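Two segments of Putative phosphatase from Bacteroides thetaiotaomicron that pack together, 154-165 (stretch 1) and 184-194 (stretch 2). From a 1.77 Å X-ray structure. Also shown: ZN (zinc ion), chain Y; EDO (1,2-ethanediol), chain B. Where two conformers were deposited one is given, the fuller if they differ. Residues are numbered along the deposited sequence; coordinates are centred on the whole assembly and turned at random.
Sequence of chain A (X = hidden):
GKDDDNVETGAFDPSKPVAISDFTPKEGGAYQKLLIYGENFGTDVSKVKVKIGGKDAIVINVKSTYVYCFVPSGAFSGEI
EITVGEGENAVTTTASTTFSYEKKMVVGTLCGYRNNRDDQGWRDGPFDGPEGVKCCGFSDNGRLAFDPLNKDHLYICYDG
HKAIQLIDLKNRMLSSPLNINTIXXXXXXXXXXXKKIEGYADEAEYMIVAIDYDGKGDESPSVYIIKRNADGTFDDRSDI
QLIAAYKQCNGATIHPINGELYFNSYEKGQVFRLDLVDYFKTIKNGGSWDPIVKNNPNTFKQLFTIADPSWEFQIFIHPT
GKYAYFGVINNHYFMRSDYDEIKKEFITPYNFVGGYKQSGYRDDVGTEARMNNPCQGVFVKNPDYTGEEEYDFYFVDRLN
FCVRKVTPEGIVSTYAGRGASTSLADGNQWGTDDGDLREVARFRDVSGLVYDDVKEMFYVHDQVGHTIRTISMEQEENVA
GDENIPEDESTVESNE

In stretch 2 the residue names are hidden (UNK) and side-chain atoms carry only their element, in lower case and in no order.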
# COMPACT_ATOMS: atom_id res chain seq x y z
N LEU A 154 9.69 -12.63 29.64
CA LEU A 154 9.89 -13.03 28.26
C LEU A 154 10.90 -14.18 28.21
O LEU A 154 12.08 -14.01 28.56
CB LEU A 154 10.40 -11.84 27.43
CG LEU A 154 10.65 -12.12 25.95
CD1 LEU A 154 9.37 -12.62 25.25
CD2 LEU A 154 11.19 -10.85 25.28
N TYR A 155 10.43 -15.36 27.81
CA TYR A 155 11.28 -16.55 27.73
C TYR A 155 11.86 -16.70 26.33
O TYR A 155 11.24 -16.30 25.31
CB TYR A 155 10.51 -17.82 28.13
CG TYR A 155 10.11 -17.92 29.59
CD1 TYR A 155 11.03 -18.29 30.57
CD2 TYR A 155 8.80 -17.64 30.01
CE1 TYR A 155 10.68 -18.37 31.92
CE2 TYR A 155 8.43 -17.73 31.36
CZ TYR A 155 9.38 -18.11 32.31
OH TYR A 155 9.03 -18.20 33.65
N ILE A 156 13.06 -17.26 26.28
CA ILE A 156 13.74 -17.55 25.03
C ILE A 156 14.31 -18.96 25.07
O ILE A 156 14.96 -19.35 26.05
CB ILE A 156 14.84 -16.49 24.70
CG1 ILE A 156 15.49 -16.77 23.34
CG2 ILE A 156 15.89 -16.39 25.85
CD1 ILE A 156 16.35 -15.62 22.81
N CYS A 157 14.01 -19.73 24.02
CA CYS A 157 14.54 -21.07 23.86
C CYS A 157 15.43 -21.08 22.63
O CYS A 157 15.23 -20.29 21.69
CB CYS A 157 13.44 -22.13 23.76
SG CYS A 157 12.35 -22.02 22.34
N TYR A 158 16.39 -21.99 22.64
CA TYR A 158 17.42 -22.04 21.62
C TYR A 158 17.68 -23.40 21.01
O TYR A 158 17.74 -24.40 21.71
CB TYR A 158 18.77 -21.65 22.23
CG TYR A 158 18.85 -20.30 22.89
CD1 TYR A 158 19.00 -19.15 22.12
CD2 TYR A 158 18.84 -20.17 24.26
CE1 TYR A 158 19.12 -17.91 22.70
CE2 TYR A 158 18.96 -18.91 24.87
CZ TYR A 158 19.08 -17.78 24.07
OH TYR A 158 19.21 -16.53 24.64
N ASP A 159 17.92 -23.40 19.71
CA ASP A 159 18.33 -24.59 19.01
C ASP A 159 19.87 -24.62 19.11
O ASP A 159 20.56 -24.03 18.26
CB ASP A 159 17.84 -24.52 17.56
CG ASP A 159 18.16 -25.77 16.75
OD1 ASP A 159 18.88 -26.67 17.25
OD2 ASP A 159 17.70 -25.85 15.59
N GLY A 160 20.40 -25.27 20.15
CA GLY A 160 21.85 -25.38 20.40
C GLY A 160 22.38 -24.92 21.77
O GLY A 160 23.59 -24.94 21.99
N HIS A 161 21.49 -24.45 22.64
CA HIS A 161 21.82 -24.03 24.03
C HIS A 161 20.74 -24.68 24.87
O HIS A 161 19.56 -24.41 24.68
CB HIS A 161 21.83 -22.51 24.17
CG HIS A 161 22.27 -22.03 25.51
ND1 HIS A 161 23.60 -21.91 25.85
CD2 HIS A 161 21.57 -21.64 26.60
CE1 HIS A 161 23.70 -21.45 27.09
NE2 HIS A 161 22.47 -21.29 27.57
N LYS A 162 21.16 -25.51 25.83
CA LYS A 162 20.24 -26.36 26.63
C LYS A 162 19.63 -25.74 27.90
O LYS A 162 19.32 -26.47 28.85
CB LYS A 162 20.91 -27.69 27.00
CG LYS A 162 19.90 -28.69 27.56
CD LYS A 162 20.49 -30.04 27.88
CE LYS A 162 19.48 -30.87 28.66
NZ LYS A 162 20.02 -32.18 29.12
N ALA A 163 19.61 -24.42 27.99
CA ALA A 163 18.84 -23.72 29.02
C ALA A 163 17.81 -22.82 28.35
O ALA A 163 18.08 -22.23 27.30
CB ALA A 163 19.77 -22.91 29.93
N ILE A 164 16.61 -22.77 28.92
CA ILE A 164 15.59 -21.81 28.52
C ILE A 164 15.81 -20.61 29.45
O ILE A 164 15.78 -20.75 30.67
CB ILE A 164 14.16 -22.37 28.64
CG1 ILE A 164 13.93 -23.45 27.59
CG2 ILE A 164 13.10 -21.24 28.49
CD1 ILE A 164 12.62 -24.21 27.76
N GLN A 165 16.07 -19.45 28.87
CA GLN A 165 16.35 -18.25 29.65
C GLN A 165 15.14 -17.35 29.85
O GLN A 165 14.17 -17.39 29.08
CB GLN A 165 17.49 -17.46 28.99
CG GLN A 165 18.83 -18.20 28.99
CD GLN A 165 19.96 -17.32 28.49
OE1 GLN A 165 19.90 -16.78 27.38
NE2 GLN A 165 21.01 -17.18 29.30
N UNK A 184 16.92 -34.82 26.21
CA UNK A 184 18.07 -35.49 25.58
C UNK A 184 18.83 -34.74 24.51
O UNK A 184 19.67 -35.33 23.83
c UNK A 184 17.42 -36.72 24.94
c UNK A 184 15.64 -35.33 25.69
c UNK A 184 16.05 -36.34 24.68
N UNK A 185 18.57 -33.45 24.36
CA UNK A 185 19.23 -32.67 23.34
C UNK A 185 19.21 -31.19 23.71
O UNK A 185 18.46 -30.77 24.59
c UNK A 185 18.49 -32.82 21.98
o UNK A 185 19.16 -32.03 20.99
c UNK A 185 17.06 -32.36 22.09
N UNK A 186 20.07 -30.42 23.03
CA UNK A 186 20.11 -28.97 23.22
C UNK A 186 19.35 -28.25 22.08
O UNK A 186 19.37 -27.01 22.00
c UNK A 186 22.45 -28.70 22.19
n UNK A 186 23.74 -28.53 22.39
o UNK A 186 21.99 -29.01 21.09
c UNK A 186 21.55 -28.46 23.40
N UNK A 187 18.69 -29.02 21.22
CA UNK A 187 17.91 -28.47 20.11
C UNK A 187 16.48 -28.19 20.57
O UNK A 187 15.57 -28.97 20.30
n UNK A 187 17.80 -28.37 14.17
c UNK A 187 18.22 -29.41 14.86
c UNK A 187 19.30 -29.77 18.38
n UNK A 187 18.16 -30.61 14.32
n UNK A 187 18.70 -29.24 16.09
c UNK A 187 17.91 -29.43 18.92
c UNK A 187 19.19 -30.30 16.96
N UNK A 188 16.28 -27.06 21.26
CA UNK A 188 14.97 -26.65 21.78
C UNK A 188 14.34 -25.75 20.72
O UNK A 188 14.96 -24.79 20.27
c UNK A 188 15.10 -25.94 23.15
c UNK A 188 13.71 -25.75 23.80
c UNK A 188 16.07 -26.69 24.08
c UNK A 188 15.74 -28.18 24.36
N UNK A 189 13.11 -26.07 20.30
CA UNK A 189 12.48 -25.41 19.16
C UNK A 189 11.32 -24.43 19.42
O UNK A 189 11.12 -23.50 18.63
c UNK A 189 11.99 -26.50 18.19
n UNK A 189 13.68 -25.79 15.86
n UNK A 189 13.21 -25.02 13.74
n UNK A 189 14.24 -27.05 13.98
c UNK A 189 13.71 -25.97 14.54
c UNK A 189 14.20 -26.70 16.89
c UNK A 189 13.09 -27.44 17.65
N UNK A 190 10.55 -24.62 20.49
CA UNK A 190 9.42 -23.73 20.74
C UNK A 190 8.88 -23.83 22.14
O UNK A 190 9.05 -24.83 22.84
c UNK A 190 8.25 -24.00 19.77
o UNK A 190 7.64 -25.26 19.98
N UNK A 191 8.22 -22.74 22.53
CA UNK A 191 7.56 -22.60 23.81
C UNK A 191 6.11 -22.19 23.58
O UNK A 191 5.84 -21.24 22.83
c UNK A 191 10.47 -20.94 25.89
c UNK A 191 9.63 -22.03 25.17
c UNK A 191 7.38 -21.22 25.92
c UNK A 191 8.26 -21.54 24.70
N UNK A 192 5.19 -22.91 24.22
CA UNK A 192 3.77 -22.59 24.20
C UNK A 192 3.22 -22.81 25.61
O UNK A 192 3.95 -23.30 26.49
c UNK A 192 3.00 -23.43 23.16
N UNK A 193 1.98 -22.41 25.83
CA UNK A 193 1.30 -22.56 27.13
C UNK A 193 -0.12 -23.09 26.93
O UNK A 193 -0.78 -22.73 25.95
c UNK A 193 3.18 -20.95 29.49
c UNK A 193 1.25 -21.22 27.88
c UNK A 193 4.44 -20.45 29.83
c UNK A 193 2.61 -20.67 28.26
c UNK A 193 3.30 -19.86 27.38
c UNK A 193 5.13 -19.65 28.93
c UNK A 193 4.56 -19.35 27.72
N UNK A 194 -0.61 -23.93 27.85
CA UNK A 194 -1.98 -24.43 27.72
C UNK A 194 -3.02 -23.35 27.99
O UNK A 194 -2.77 -22.40 28.75
o UNK A 194 -1.27 -24.79 30.70
c UNK A 194 -2.26 -25.60 28.68
n UNK A 194 -3.46 -25.25 30.76
c UNK A 194 -2.29 -25.17 30.14
ZN ZN Y . 25.35 -22.42 24.80
C1 EDO B . 15.49 -30.50 11.05
O1 EDO B . 15.90 -29.73 12.20
C2 EDO B . 15.21 -31.94 11.46
O2 EDO B . 13.95 -32.05 12.12
O HOH W 1 14.61 -22.27 19.42
O HOH W 2 25.47 -21.99 22.89

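Position 184 carries three side-chain carbons that close a ring onto the backbone N, which only proline does; CA-to-CB points away from stretch 1, and this is Pro-184. Position 185 has one carbon bearing an oxygen and a carbon, with CA-to-CB directed away: Thr-185. Its OG1 accepts a hydrogen bond from the backbone N of 187 at 3.1 Å, so Thr-185 braces its own loop.

Position 186 has two carbons, the second holding one oxygen and one nitrogen. Its CB lies 3.7 Å from Lys-162 CB, and its backbone O accepts a hydrogen bond from Gly-160 N at 2.7 Å. A carboxylate would have the same shape, but the assigned nitrogen makes it Asn-186. Gly-160 has phi/psi of 125/0, where a CB would be jammed against the preceding carbonyl.

Position 187 shows three carbons, a nitrogen, then a carbon with two more nitrogens: a guanidinium whose nitrogens meet the carboxylate of Asp-159, hence Arg-187. NE donates to Asp-159 OD1 at 2.8 Å (174°) and NH2 to Asp-159 OD2 at 2.9 Å (169°), a nearly linear, two-pronged salt bridge. Arg-187 NH2 also donates to ethanediol O1 at 3.1 Å.

Position 188 has four carbons forked at the first, one arm two carbons long. The short arm packs on Cys-157 CB, and the backbone N donates to Tyr-158 O at 3.1 Å: Ile-188. Its CG2 lies 3.6 Å from Cys-157 CB.

Position 189 repeats the guanidinium pattern. CA-to-CB points away, yet the end comes nearer, placing one guanidinium face beneath Asp-159 OD2: Arg-189. Its NH1 is 4.0 Å from Asp-159 OD2, so charge alone acts there.

Position 190, one carbon then one oxygen, points away, though its backbone N lies 3.7 Å from Cys-157 SG: Ser-190. Position 191 repeats the four-carbon fork and points toward stretch 1, the end of its longer arm packing against Tyr-155, Cys-157 and Ile-164: Ile-191, whose CD1 is 3.8 Å from both Tyr-155 CB and Cys-157 CB, and 3.7 Å from Ile-164 CG2.

Position 192 has one carbon, out of reach: Ala-192. Position 193 has one carbon and a six-carbon ring without oxygen, with Tyr-155 CD2 at the ring's edge: Phe-193, its CZ 4.3 Å from Tyr-155 CD2. Position 194 has two carbons, the second with oxygen and nitrogen, out of reach: Asn-194.

The contact combines two parts. The strand that includes Tyr-155 and the strand 188-193 run roughly antiparallel (155°); a single bridge pairs Asp-159 with Arg-187, just before the second strand, where backbone bonds and the salt bridge cluster. Farther along, Ile-188, Ile-191 and Phe-193 meet Tyr-155, Cys-157 and Ile-164 through apolar packing. Together the stretches bury 703 Å².

Stretch 2, residues 184-194: PTNRIRSIAFN
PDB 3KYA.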